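Local structure of IclR family transcriptional regulator (Brucella abortus, 5WHM) at residues L69-Q74 with I85-L90; T6-L11 with D125-V130; S96-R101 with K226-L231; V103-M108 with Y131-Q136. The protein probably represses transcription as a dimeric IclR-type regulator, binding DNA through winged helix-turn-helix domains coupled to C-terminal effector domains. All coordinates share one frame; numbering follows the deposited sequence.

Contact 1 (L69-Q74 with I85-L90); sequences LGYLRQ and IGILRL. With EDO (1,2-ethanediol), chain I.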
loop_
_atom_site.group_PDB
_atom_site.type_symbol
_atom_site.label_atom_id
_atom_site.label_comp_id
_atom_site.label_asym_id
_atom_site.label_seq_id
_atom_site.Cartn_x
_atom_site.Cartn_y
_atom_site.Cartn_z
ATOM N N LEU C 69 5.835 11.019 13.254
ATOM C CA LEU C 69 5.903 11.175 11.813
ATOM C C LEU C 69 4.590 10.838 11.118
ATOM O O LEU C 69 4.434 11.207 9.961
ATOM C CB LEU C 69 7.019 10.264 11.246
ATOM C CG LEU C 69 8.486 10.620 11.551
ATOM C CD1 LEU C 69 9.432 9.432 11.139
ATOM C CD2 LEU C 69 8.837 11.875 10.803
ATOM N N GLY C 70 3.662 10.149 11.789
ATOM C CA GLY C 70 2.401 9.763 11.174
ATOM C C GLY C 70 2.378 8.373 10.565
ATOM O O GLY C 70 1.419 8.060 9.856
ATOM N N TYR C 71 3.410 7.540 10.791
ATOM C CA TYR C 71 3.394 6.144 10.308
ATOM C C TYR C 71 2.767 5.179 11.297
ATOM O O TYR C 71 2.326 4.090 10.898
ATOM C CB TYR C 71 4.814 5.644 10.008
ATOM C CG TYR C 71 5.494 6.519 8.994
ATOM C CD1 TYR C 71 5.023 6.580 7.672
ATOM C CD2 TYR C 71 6.614 7.289 9.347
ATOM C CE1 TYR C 71 5.624 7.410 6.738
ATOM C CE2 TYR C 71 7.226 8.119 8.411
ATOM C CZ TYR C 71 6.717 8.165 7.110
ATOM O OH TYR C 71 7.317 8.967 6.161
ATOM N N LEU C 72 2.806 5.493 12.588
ATOM C CA LEU C 72 2.042 4.757 13.582
ATOM C C LEU C 72 1.073 5.717 14.236
ATOM O O LEU C 72 1.325 6.919 14.294
ATOM C CB LEU C 72 2.935 4.137 14.675
ATOM C CG LEU C 72 3.875 3.004 14.259
ATOM C CD1 LEU C 72 4.642 2.592 15.538
ATOM C CD2 LEU C 72 3.068 1.795 13.712
ATOM N N ARG C 73 -0.009 5.183 14.794
ATOM C CA ARG C 73 -0.835 5.952 15.704
ATOM C C ARG C 73 -0.861 5.216 17.028
ATOM O O ARG C 73 -0.602 4.013 17.082
ATOM C CB ARG C 73 -2.255 6.190 15.161
ATOM C CG ARG C 73 -3.005 4.929 14.739
ATOM C CD ARG C 73 -4.403 5.316 14.229
ATOM N NE ARG C 73 -5.184 4.143 13.867
ATOM C CZ ARG C 73 -5.405 3.734 12.615
ATOM N NH1 ARG C 73 -4.929 4.424 11.580
ATOM N NH2 ARG C 73 -6.120 2.638 12.394
ATOM N N GLN C 74 -1.094 5.946 18.112
ATOM C CA GLN C 74 -1.072 5.354 19.445
ATOM C C GLN C 74 -2.411 5.614 20.117
ATOM O O GLN C 74 -2.889 6.756 20.128
ATOM C CB GLN C 74 0.071 5.929 20.299
ATOM C CG GLN C 74 0.347 5.149 21.587
ATOM C CD GLN C 74 1.509 5.748 22.400
ATOM O OE1 GLN C 74 1.915 6.887 22.161
ATOM N NE2 GLN C 74 2.048 4.977 23.354
ATOM N N ILE C 85 -1.938 6.342 8.407
ATOM C CA ILE C 85 -2.138 6.768 7.020
ATOM C C ILE C 85 -0.825 7.082 6.334
ATOM O O ILE C 85 -0.697 6.912 5.112
ATOM C CB ILE C 85 -3.043 8.027 6.962
ATOM C CG1 ILE C 85 -4.338 7.823 7.760
ATOM C CG2 ILE C 85 -3.318 8.413 5.484
ATOM C CD1 ILE C 85 -5.086 6.516 7.396
ATOM N N GLY C 86 0.151 7.608 7.075
ATOM C CA GLY C 86 1.389 7.962 6.416
ATOM C C GLY C 86 2.081 6.784 5.767
ATOM O O GLY C 86 2.875 6.981 4.845
ATOM N N ILE C 87 1.751 5.557 6.174
ATOM C CA ILE C 87 2.338 4.383 5.501
ATOM C C ILE C 87 2.026 4.410 4.002
ATOM O O ILE C 87 2.870 4.047 3.166
ATOM C CB ILE C 87 1.833 3.079 6.163
ATOM C CG1 ILE C 87 2.349 2.943 7.609
ATOM C CG2 ILE C 87 2.217 1.814 5.353
ATOM C CD1 ILE C 87 3.867 2.630 7.700
ATOM N N LEU C 88 0.822 4.866 3.626
ATOM C CA LEU C 88 0.449 4.831 2.201
ATOM C C LEU C 88 1.237 5.820 1.354
ATOM O O LEU C 88 1.372 5.612 0.145
ATOM C CB LEU C 88 -1.065 5.079 2.012
ATOM C CG LEU C 88 -1.961 4.086 2.748
ATOM C CD1 LEU C 88 -3.436 4.514 2.675
ATOM C CD2 LEU C 88 -1.800 2.669 2.160
ATOM N N ARG C 89 1.782 6.866 1.953
ATOM C CA ARG C 89 2.570 7.860 1.233
ATOM C C ARG C 89 3.959 7.340 0.867
ATOM O O ARG C 89 4.713 8.039 0.179
ATOM C CB ARG C 89 2.758 9.124 2.094
ATOM C CG ARG C 89 1.504 9.780 2.699
ATOM C CD ARG C 89 0.641 10.426 1.621
ATOM N NE ARG C 89 1.271 11.487 0.804
ATOM C CZ ARG C 89 1.321 12.793 1.100
ATOM N NH1 ARG C 89 1.859 13.640 0.226
ATOM N NH2 ARG C 89 0.885 13.275 2.262
ATOM N N LEU C 90 4.360 6.200 1.408
ATOM C CA LEU C 90 5.621 5.587 1.004
ATOM C C LEU C 90 5.560 4.969 -0.393
ATOM O O LEU C 90 6.603 4.547 -0.920
ATOM C CB LEU C 90 6.015 4.513 2.019
ATOM C CG LEU C 90 6.134 5.008 3.480
ATOM C CD1 LEU C 90 6.356 3.813 4.434
ATOM C CD2 LEU C 90 7.241 6.023 3.612
HETATM C C1 EDO I . -1.346 9.882 9.695
HETATM O O1 EDO I . -0.446 10.722 8.968
HETATM C C2 EDO I . -2.314 10.731 10.515
HETATM O O2 EDO I . -1.568 11.619 11.358
#

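Contact 2 (T6-L11 with D125-V130); sequences TMLTPL and DRLSMV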
loop_
_atom_site.group_PDB
_atom_site.type_symbol
_atom_site.label_atom_id
_atom_site.label_comp_id
_atom_site.label_asym_id
_atom_site.label_seq_id
_atom_site.Cartn_x
_atom_site.Cartn_y
_atom_site.Cartn_z
ATOM N N THR C 6 18.723 -9.656 -1.320
ATOM C CA THR C 6 17.981 -8.895 -0.316
ATOM C C THR C 6 18.062 -9.588 1.041
ATOM O O THR C 6 17.923 -10.814 1.140
ATOM C CB THR C 6 16.518 -8.729 -0.749
ATOM O OG1 THR C 6 16.480 -8.192 -2.074
ATOM C CG2 THR C 6 15.749 -7.786 0.184
HETATM N N MSE C 7 18.344 -8.809 2.080
HETATM C CA MSE C 7 18.489 -9.392 3.417
HETATM C C MSE C 7 17.181 -9.974 3.969
HETATM O O MSE C 7 16.127 -9.324 3.953
HETATM C CB MSE C 7 19.010 -8.346 4.407
HETATM C CG MSE C 7 20.195 -7.538 3.922
HETATM SE SE MSE C 7 20.688 -6.243 5.309
HETATM C CE MSE C 7 21.570 -7.521 6.484
ATOM N N LEU C 8 17.278 -11.184 4.502
ATOM C CA LEU C 8 16.184 -11.833 5.213
ATOM C C LEU C 8 16.203 -11.543 6.704
ATOM O O LEU C 8 15.149 -11.581 7.346
ATOM C CB LEU C 8 16.254 -13.354 5.019
ATOM C CG LEU C 8 16.271 -13.866 3.582
ATOM C CD1 LEU C 8 16.400 -15.378 3.554
ATOM C CD2 LEU C 8 15.031 -13.430 2.841
ATOM N N THR C 9 17.382 -11.284 7.271
ATOM C CA THR C 9 17.549 -11.042 8.706
ATOM C C THR C 9 18.388 -9.787 8.918
ATOM O O THR C 9 19.546 -9.863 9.360
ATOM C CB THR C 9 18.212 -12.241 9.379
ATOM O OG1 THR C 9 19.483 -12.463 8.764
ATOM C CG2 THR C 9 17.353 -13.488 9.223
ATOM N N PRO C 10 17.831 -8.609 8.622
ATOM C CA PRO C 10 18.638 -7.381 8.667
ATOM C C PRO C 10 19.085 -6.973 10.062
ATOM O O PRO C 10 19.954 -6.094 10.177
ATOM C CB PRO C 10 17.709 -6.325 8.056
ATOM C CG PRO C 10 16.344 -6.853 8.258
ATOM C CD PRO C 10 16.439 -8.339 8.221
ATOM N N LEU C 11 18.537 -7.557 11.123
ATOM C CA LEU C 11 18.969 -7.165 12.456
ATOM C C LEU C 11 20.084 -8.075 12.972
ATOM O O LEU C 11 20.532 -7.911 14.114
ATOM C CB LEU C 11 17.774 -7.134 13.424
ATOM C CG LEU C 11 16.662 -6.085 13.114
ATOM C CD1 LEU C 11 15.892 -5.706 14.365
ATOM C CD2 LEU C 11 17.187 -4.836 12.420
ATOM N N ASP C 125 8.731 -10.915 -1.519
ATOM C CA ASP C 125 9.312 -10.052 -0.477
ATOM C C ASP C 125 9.663 -10.952 0.705
ATOM O O ASP C 125 8.765 -11.513 1.348
ATOM C CB ASP C 125 8.360 -8.904 -0.053
ATOM C CG ASP C 125 8.925 -8.072 1.153
ATOM O OD1 ASP C 125 8.439 -8.206 2.299
ATOM O OD2 ASP C 125 9.887 -7.291 0.952
ATOM N N ARG C 126 10.970 -11.113 0.955
ATOM C CA ARG C 126 11.551 -11.999 1.967
ATOM C C ARG C 126 11.070 -13.427 1.759
ATOM O O ARG C 126 11.428 -14.047 0.755
ATOM C CB ARG C 126 11.257 -11.524 3.396
ATOM C CG ARG C 126 12.044 -10.291 3.758
ATOM C CD ARG C 126 12.134 -10.098 5.257
ATOM N NE ARG C 126 12.651 -8.774 5.522
ATOM C CZ ARG C 126 12.852 -8.278 6.732
ATOM N NH1 ARG C 126 12.571 -8.997 7.818
ATOM N NH2 ARG C 126 13.333 -7.059 6.841
ATOM N N LEU C 127 10.256 -13.954 2.677
ATOM C CA LEU C 127 9.785 -15.336 2.568
ATOM C C LEU C 127 8.310 -15.423 2.166
ATOM O O LEU C 127 7.655 -16.437 2.434
ATOM C CB LEU C 127 10.038 -16.084 3.884
ATOM C CG LEU C 127 11.501 -16.127 4.367
ATOM C CD1 LEU C 127 11.642 -16.627 5.819
ATOM C CD2 LEU C 127 12.357 -16.977 3.435
ATOM N N SER C 128 7.773 -14.382 1.514
ATOM C CA SER C 128 6.390 -14.360 1.059
ATOM C C SER C 128 6.314 -13.892 -0.395
ATOM O O SER C 128 7.229 -13.250 -0.915
ATOM C CB SER C 128 5.523 -13.436 1.946
ATOM O OG SER C 128 5.465 -13.903 3.292
HETATM N N MSE C 129 5.214 -14.249 -1.050
HETATM C CA MSE C 129 4.837 -13.720 -2.362
HETATM C C MSE C 129 3.790 -12.645 -2.133
HETATM O O MSE C 129 2.854 -12.854 -1.372
HETATM C CB MSE C 129 4.284 -14.843 -3.274
HETATM C CG MSE C 129 5.303 -15.960 -3.604
HETATM SE SE MSE C 129 7.001 -15.301 -4.340
HETATM C CE MSE C 129 6.334 -14.635 -6.040
ATOM N N VAL C 130 3.968 -11.475 -2.749
ATOM C CA VAL C 130 3.069 -10.338 -2.599
ATOM C C VAL C 130 2.277 -10.190 -3.895
ATOM O O VAL C 130 2.866 -10.036 -4.966
ATOM C CB VAL C 130 3.863 -9.045 -2.311
ATOM C CG1 VAL C 130 2.914 -7.878 -2.067
ATOM C CG2 VAL C 130 4.817 -9.262 -1.114
#

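Contact 3 (S96-R101 with K226-L231); sequences SNLMIR and KQYGVL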
loop_
_atom_site.group_PDB
_atom_site.type_symbol
_atom_site.label_atom_id
_atom_site.label_comp_id
_atom_site.label_asym_id
_atom_site.label_seq_id
_atom_site.Cartn_x
_atom_site.Cartn_y
_atom_site.Cartn_z
ATOM N N SER C 96 0.642 -0.249 -6.838
ATOM C CA SER C 96 -0.574 -0.899 -7.316
ATOM C C SER C 96 -0.822 -0.611 -8.788
ATOM O O SER C 96 -1.762 -1.159 -9.364
ATOM C CB SER C 96 -1.758 -0.406 -6.466
ATOM O OG SER C 96 -2.167 0.900 -6.895
ATOM N N ASN C 97 -0.046 0.304 -9.390
ATOM C CA ASN C 97 -0.273 0.775 -10.758
ATOM C C ASN C 97 0.962 0.598 -11.628
ATOM O O ASN C 97 1.247 1.428 -12.488
ATOM C CB ASN C 97 -0.718 2.243 -10.775
ATOM C CG ASN C 97 -2.142 2.412 -10.260
ATOM O OD1 ASN C 97 -3.054 1.715 -10.703
ATOM N ND2 ASN C 97 -2.338 3.330 -9.315
ATOM N N LEU C 98 1.677 -0.522 -11.470
ATOM C CA LEU C 98 2.846 -0.781 -12.309
ATOM C C LEU C 98 2.453 -0.793 -13.773
ATOM O O LEU C 98 1.398 -1.320 -14.142
ATOM C CB LEU C 98 3.473 -2.128 -11.944
ATOM C CG LEU C 98 4.023 -2.176 -10.526
ATOM C CD1 LEU C 98 4.368 -3.640 -10.207
ATOM C CD2 LEU C 98 5.264 -1.292 -10.437
HETATM N N MSE C 99 3.294 -0.228 -14.627
HETATM C CA MSE C 99 2.885 -0.102 -16.032
HETATM C C MSE C 99 2.761 -1.465 -16.753
HETATM O O MSE C 99 2.060 -1.580 -17.771
HETATM C CB MSE C 99 3.850 0.818 -16.783
HETATM C CG MSE C 99 3.654 2.315 -16.476
HETATM SE SE MSE C 99 1.838 2.994 -16.869
HETATM C CE MSE C 99 1.718 2.504 -18.752
ATOM N N ILE C 100 3.409 -2.505 -16.214
ATOM C CA ILE C 100 3.268 -3.822 -16.827
ATOM C C ILE C 100 1.818 -4.287 -16.790
ATOM O O ILE C 100 1.406 -5.083 -17.639
ATOM C CB ILE C 100 4.218 -4.849 -16.155
ATOM C CG1 ILE C 100 4.177 -6.166 -16.952
ATOM C CG2 ILE C 100 3.829 -5.083 -14.699
ATOM C CD1 ILE C 100 5.393 -6.996 -16.802
ATOM N N ARG C 101 1.003 -3.753 -15.863
ATOM C CA ARG C 101 -0.422 -4.095 -15.836
ATOM C C ARG C 101 -1.120 -3.788 -17.145
ATOM O O ARG C 101 -2.098 -4.460 -17.480
ATOM C CB ARG C 101 -1.173 -3.359 -14.719
ATOM C CG ARG C 101 -0.800 -3.745 -13.298
ATOM C CD ARG C 101 -1.596 -2.846 -12.305
ATOM N NE ARG C 101 -3.012 -3.102 -12.520
ATOM C CZ ARG C 101 -3.993 -2.223 -12.337
ATOM N NH1 ARG C 101 -3.740 -0.972 -11.905
ATOM N NH2 ARG C 101 -5.232 -2.599 -12.601
ATOM N N LYS C 226 13.868 -7.963 -16.564
ATOM C CA LYS C 226 15.101 -7.226 -16.301
ATOM C C LYS C 226 14.910 -6.152 -15.238
ATOM O O LYS C 226 15.825 -5.897 -14.447
ATOM C CB LYS C 226 15.617 -6.607 -17.603
ATOM C CG LYS C 226 14.533 -5.887 -18.403
ATOM C CD LYS C 226 14.966 -5.540 -19.833
ATOM C CE LYS C 226 15.988 -4.409 -19.873
ATOM N NZ LYS C 226 15.821 -3.561 -21.088
ATOM N N GLN C 227 13.732 -5.526 -15.187
ATOM C CA GLN C 227 13.493 -4.433 -14.255
ATOM C C GLN C 227 12.846 -4.912 -12.963
ATOM O O GLN C 227 13.311 -4.574 -11.870
ATOM C CB GLN C 227 12.614 -3.359 -14.904
ATOM C CG GLN C 227 12.610 -3.367 -16.433
ATOM C CD GLN C 227 13.876 -2.784 -17.054
ATOM O OE1 GLN C 227 14.911 -2.648 -16.394
ATOM N NE2 GLN C 227 13.794 -2.438 -18.336
ATOM N N TYR C 228 11.775 -5.694 -13.066
ATOM C CA TYR C 228 11.024 -6.083 -11.882
ATOM C C TYR C 228 11.583 -7.324 -11.192
ATOM O O TYR C 228 11.118 -7.667 -10.099
ATOM C CB TYR C 228 9.551 -6.327 -12.239
ATOM C CG TYR C 228 8.795 -5.173 -12.894
ATOM C CD1 TYR C 228 8.202 -4.166 -12.138
ATOM C CD2 TYR C 228 8.626 -5.128 -14.266
ATOM C CE1 TYR C 228 7.475 -3.114 -12.759
ATOM C CE2 TYR C 228 7.913 -4.098 -14.894
ATOM C CZ TYR C 228 7.333 -3.099 -14.144
ATOM O OH TYR C 228 6.623 -2.098 -14.790
ATOM N N GLY C 229 12.547 -8.018 -11.795
ATOM C CA GLY C 229 13.009 -9.275 -11.237
ATOM C C GLY C 229 12.149 -10.440 -11.699
ATOM O O GLY C 229 11.702 -10.459 -12.853
ATOM N N VAL C 230 11.897 -11.411 -10.824
ATOM C CA VAL C 230 11.047 -12.549 -11.161
ATOM C C VAL C 230 9.598 -12.180 -10.839
ATOM O O VAL C 230 9.238 -11.995 -9.671
ATOM C CB VAL C 230 11.477 -13.811 -10.411
ATOM C CG1 VAL C 230 10.722 -15.031 -10.955
ATOM C CG2 VAL C 230 12.970 -14.023 -10.577
ATOM N N LEU C 231 8.769 -12.031 -11.870
ATOM C CA LEU C 231 7.332 -11.951 -11.656
ATOM C C LEU C 231 6.746 -13.348 -11.817
ATOM O O LEU C 231 7.297 -14.187 -12.524
ATOM C CB LEU C 231 6.665 -10.997 -12.649
ATOM C CG LEU C 231 7.121 -9.558 -12.668
ATOM C CD1 LEU C 231 6.501 -8.838 -13.876
ATOM C CD2 LEU C 231 6.737 -8.889 -11.348
#

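Contact 4 (V103-M108 with Y131-Q136); sequences VASPLM and YLDVVQ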
loop_
_atom_site.group_PDB
_atom_site.type_symbol
_atom_site.label_atom_id
_atom_site.label_comp_id
_atom_site.label_asym_id
_atom_site.label_seq_id
_atom_site.Cartn_x
_atom_site.Cartn_y
_atom_site.Cartn_z
ATOM N N VAL C 103 -0.118 -4.303 -20.099
ATOM C CA VAL C 103 0.065 -5.460 -20.976
ATOM C C VAL C 103 -0.517 -6.717 -20.353
ATOM O O VAL C 103 -1.210 -7.489 -21.013
ATOM C CB VAL C 103 1.567 -5.643 -21.281
ATOM C CG1 VAL C 103 1.819 -6.997 -21.934
ATOM C CG2 VAL C 103 2.063 -4.505 -22.146
ATOM N N ALA C 104 -0.234 -6.947 -19.069
ATOM C CA ALA C 104 -0.588 -8.224 -18.451
ATOM C C ALA C 104 -2.082 -8.320 -18.177
ATOM O O ALA C 104 -2.693 -9.365 -18.420
ATOM C CB ALA C 104 0.189 -8.417 -17.152
ATOM N N SER C 105 -2.687 -7.234 -17.692
ATOM C CA SER C 105 -4.054 -7.314 -17.188
ATOM C C SER C 105 -5.053 -7.804 -18.224
ATOM O O SER C 105 -5.883 -8.657 -17.868
ATOM C CB SER C 105 -4.486 -5.950 -16.612
ATOM O OG SER C 105 -5.832 -5.981 -16.168
ATOM N N PRO C 106 -5.060 -7.329 -19.480
ATOM C CA PRO C 106 -6.067 -7.851 -20.416
ATOM C C PRO C 106 -5.829 -9.309 -20.765
ATOM O O PRO C 106 -6.795 -10.048 -20.997
ATOM C CB PRO C 106 -5.940 -6.947 -21.649
ATOM C CG PRO C 106 -4.696 -6.161 -21.475
ATOM C CD PRO C 106 -4.281 -6.206 -20.043
ATOM N N LEU C 107 -4.566 -9.733 -20.839
ATOM C CA LEU C 107 -4.275 -11.147 -21.063
ATOM C C LEU C 107 -4.711 -11.989 -19.870
ATOM O O LEU C 107 -5.180 -13.124 -20.031
ATOM C CB LEU C 107 -2.779 -11.339 -21.339
ATOM C CG LEU C 107 -2.291 -10.723 -22.648
ATOM C CD1 LEU C 107 -0.781 -10.749 -22.706
ATOM C CD2 LEU C 107 -2.877 -11.491 -23.827
HETATM N N MSE C 108 -4.547 -11.463 -18.666
HETATM C CA MSE C 108 -4.965 -12.197 -17.475
HETATM C C MSE C 108 -6.485 -12.320 -17.433
HETATM O O MSE C 108 -7.035 -13.317 -16.955
HETATM C CB MSE C 108 -4.450 -11.497 -16.206
HETATM C CG MSE C 108 -2.946 -11.626 -16.022
HETATM SE SE MSE C 108 -2.195 -10.255 -14.775
HETATM C CE MSE C 108 -3.193 -10.667 -13.155
ATOM N N TYR C 131 0.957 -10.149 -3.790
ATOM C CA TYR C 131 0.106 -9.948 -4.971
ATOM C C TYR C 131 0.173 -8.489 -5.464
ATOM O O TYR C 131 -0.189 -7.562 -4.728
ATOM C CB TYR C 131 -1.325 -10.312 -4.606
ATOM C CG TYR C 131 -1.695 -11.777 -4.827
ATOM C CD1 TYR C 131 -0.730 -12.750 -5.053
ATOM C CD2 TYR C 131 -3.017 -12.152 -4.874
ATOM C CE1 TYR C 131 -1.092 -14.081 -5.282
ATOM C CE2 TYR C 131 -3.385 -13.454 -5.102
ATOM C CZ TYR C 131 -2.426 -14.418 -5.295
ATOM O OH TYR C 131 -2.855 -15.711 -5.532
ATOM N N LEU C 132 0.595 -8.288 -6.715
ATOM C CA LEU C 132 0.628 -6.968 -7.345
ATOM C C LEU C 132 -0.645 -6.659 -8.115
ATOM O O LEU C 132 -1.016 -5.476 -8.263
ATOM C CB LEU C 132 1.818 -6.880 -8.309
ATOM C CG LEU C 132 3.126 -7.453 -7.752
ATOM C CD1 LEU C 132 4.252 -7.498 -8.812
ATOM C CD2 LEU C 132 3.539 -6.595 -6.552
ATOM N N ASP C 133 -1.320 -7.696 -8.605
ATOM C CA ASP C 133 -2.529 -7.530 -9.387
ATOM C C ASP C 133 -3.270 -8.864 -9.359
ATOM O O ASP C 133 -2.650 -9.930 -9.232
ATOM C CB ASP C 133 -2.252 -7.071 -10.836
ATOM C CG ASP C 133 -3.464 -6.360 -11.445
ATOM O OD1 ASP C 133 -3.426 -5.947 -12.616
ATOM O OD2 ASP C 133 -4.479 -6.184 -10.728
ATOM N N VAL C 134 -4.594 -8.781 -9.378
ATOM C CA VAL C 134 -5.490 -9.933 -9.339
ATOM C C VAL C 134 -6.666 -9.604 -10.238
ATOM O O VAL C 134 -7.253 -8.521 -10.128
ATOM C CB VAL C 134 -6.036 -10.258 -7.930
ATOM C CG1 VAL C 134 -6.852 -11.569 -7.972
ATOM C CG2 VAL C 134 -4.958 -10.337 -6.911
ATOM N N VAL C 135 -7.039 -10.544 -11.088
ATOM C CA VAL C 135 -8.185 -10.402 -11.970
ATOM C C VAL C 135 -9.045 -11.640 -11.793
ATOM O O VAL C 135 -8.523 -12.760 -11.759
ATOM C CB VAL C 135 -7.735 -10.237 -13.432
ATOM C CG1 VAL C 135 -8.837 -10.587 -14.375
ATOM C CG2 VAL C 135 -7.264 -8.802 -13.662
ATOM N N GLN C 136 -10.350 -11.444 -11.656
ATOM C CA GLN C 136 -11.286 -12.546 -11.526
ATOM C C GLN C 136 -12.077 -12.722 -12.811
ATOM O O GLN C 136 -12.424 -11.741 -13.487
ATOM C CB GLN C 136 -12.232 -12.309 -10.364
ATOM C CG GLN C 136 -11.487 -12.250 -9.083
ATOM C CD GLN C 136 -12.061 -13.162 -8.030
ATOM O OE1 GLN C 136 -11.354 -13.582 -7.106
ATOM N NE2 GLN C 136 -13.352 -13.464 -8.146
HETATM O O HOH W 1 -5.871 -5.172 -13.589
#

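Contact 1 (L69-Q74 with I85-L90)
A positive phi at Gly70 (94°) and a chi1 of -58° at Tyr71, with CG anti to the carbonyl carbon, present one backbone carbonyl and one aromatic edge to the turn that starts at Ile85. The setting is the winged helix-turn-helix domain of the IclR family. Helix 56-69 ends in a Schellman motif at Gly70, and the chain passes into strand 72-74 of the wing, whose antiparallel partner is strand 81-83. Glycine suits the capping place because a CB at these backbone angles would jam against the preceding carbonyl O. Across the contact Gly86 N donates to Gly70 O at 3.1 Å. That bond is bent, with an N-H...O angle of 136°, and the donor sits above the carbonyl plane. Gly86, with no side chain on the face turned to this carbonyl, lets the backbones close to 4.7 Å between Tyr71 CA and Gly86 CA. The Tyr71 ring then meets the turn edge-on, its CE1 lying 3.4 Å from Gly86 O. Ile87 packs on the Tyr71 backbone and CB: CG1 is 3.5 Å from Tyr71 O, and CD1 touches Tyr71 CB. Leu90 crosses the ring obliquely, bringing CD2 to 3.8 Å from Tyr71 CE1. Tyrosine suits the place because its ring packs on the turn while its OH hydrogen-bonds Arg34 of the second subunit. Arg73 NH1 ties the base of the wing by a salt bridge to Asp84. A 1,2-ethanediol, probably from the crystallisation liquor, lies beside the glycine carbonyl, its C1 3.7 Å from Ile85 CB.

Contact 2 (T6-L11 with D125-V130)
Arg126 and Leu8 bury most of the surface here, with Pro10 meeting the far end of the arginine. From CG to NE the Arg126 chain is extended, so the guanidinium is carried out to the N-terminal segment and meets Pro10 tip to tip. Pro10 CD lies over one face of the guanidinium, while Pro10 CG comes within 3.3 Å of Arg126 NH2; the compact, rigid ring sets these two methylenes against the flat cation. The charge of Arg126 is answered by a salt bridge from NH2 to Glu31 on helix 24-33. The base of Arg126 sits at the second position of a type II' turn, Asp125 to Ser128, which closes the beta-hairpin between strands 118-125 and 128-135 of the GAF-like C-terminal domain. Two backbone bonds clamp this turn: Ser128 N to Asp125 O at 3.0 Å, and Asp125 N to Ser128 O at 2.8 Å. Leu8, with CG anti to its carbonyl carbon, lays CD2 against the backbone of the turn, 3.9 Å from Arg126 CA. Its other methyl, CD1, reaches Leu127 CD2 at 4.3 Å, and His177 of helix 168-181 also touches Leu8. Met7 O and Arg126 NE, 3.9 Å apart, are both buried without a hydrogen-bonding partner.

Contact 3 (S96-R101 with K226-L231)
Tyr228 is the first residue of segment 226-231 to meet the other side, and it carries most of the contact. With chi1 at -57° its CG stands anti to the carbonyl carbon, and the ring points at the type I turn from Leu98 to Arg101, which is closed by a 3.0 Å bond from Arg101 N to Leu98 O. Leu98 comes tip to tip with it, CD2 lying 3.7 Å from Tyr228 CE1 at the ring edge, near its plane. On the CE2 side Ile100 runs past the ring in the opposite direction, its CB 4.0 Å from Tyr228 CE2. The phenol oxygen ends beside the turn's backbone, 3.5 Å from Ile100 N, without a hydrogen bond between them; a long aromatic chain suits this place because the two backbones stay 9.5 Å apart at Ile100 CA and Tyr228 CA. Gly229 follows with a positive phi of 86°, a backbone shape that glycine takes without jamming a CB against the carbonyl before it, and starts strand 229-238. Leu231, two residues on, turns back toward the first segment. Ile100, with CG1 anti to the backbone N (chi1 -172°), extends to meet it, CD1 to CD1 at 3.6 Å, while Leu132 also packs on Leu231. Thus the loop leading into helix 101-115 rests on the hairpin of strands 216-225 and 229-238 in the antiparallel sheet of the GAF-like effector domain.

Contact 4 (V103-M108 with Y131-Q136)
A classic beta bulge, with Leu132 and Asp133 both facing Met121 of strand 118-125, marks the point where strand 128-135 turns a corner and runs alongside helix 101-115. Beyond it, strand 133-135 and helix segment 103-108 point much the same way, their axes 25° apart and 8.9 Å at closest approach. Asp133 has CG anti to the backbone N, so its carboxylate leans toward the helix. There a water bridges the gap, donating to Asp133 OD1 at 2.7 Å and lying 2.7 Å from Ser105 OG. The small serine, its OG also anti to the backbone N, touches both this water and Val135, whose CG2 is 4.0 Å from Ser105 OG. In the GAF-like effector domain the second subunit comes within reach here: Asp133 OD1 also pairs with Arg101, and OD2 with Arg145 of the second subunit, so two cations would favour the charged carboxylate. Val134 N adds a weak bond to Asp133 OD2 that helps fix its rotation. One turn further along the helix the selenomethionine Met108 bends at chi3 (60°), tucking its methyl CE 4.0 Å from Asp133 O; such a flexible chain can bend onto the strand's backbone. Phe233 and Val119 also touch Met108. Pro106 lies on the helix face turned from the strand, where its missing N-H kinks the helix. Val135, branched and beta-forming, packs its CB 4.5 Å from Met108 CB.

Overall arrangement
From the N terminus, segment 6-11 opens contact 2, whose loop closes only when the chain reaches 125-130. Contact 1 opens and closes entirely within that loop, joining the end of helix 56-69 and the wing's first strand to the chain that follows its second. Segments 96-101 and 103-108 follow before contact 2 has closed, so contacts 3 and 4 both cross it. Contact 4 closes at 131-136, directly after 125-130 on the same strand, and lies inside the much longer loop that contact 3 completes at 226-231. Contacts 3 and 4 touch, through the Arg101-Asp133 salt bridge and Leu132, tying helix 101-115 and its approach to the sheet. All four also reach the second subunit.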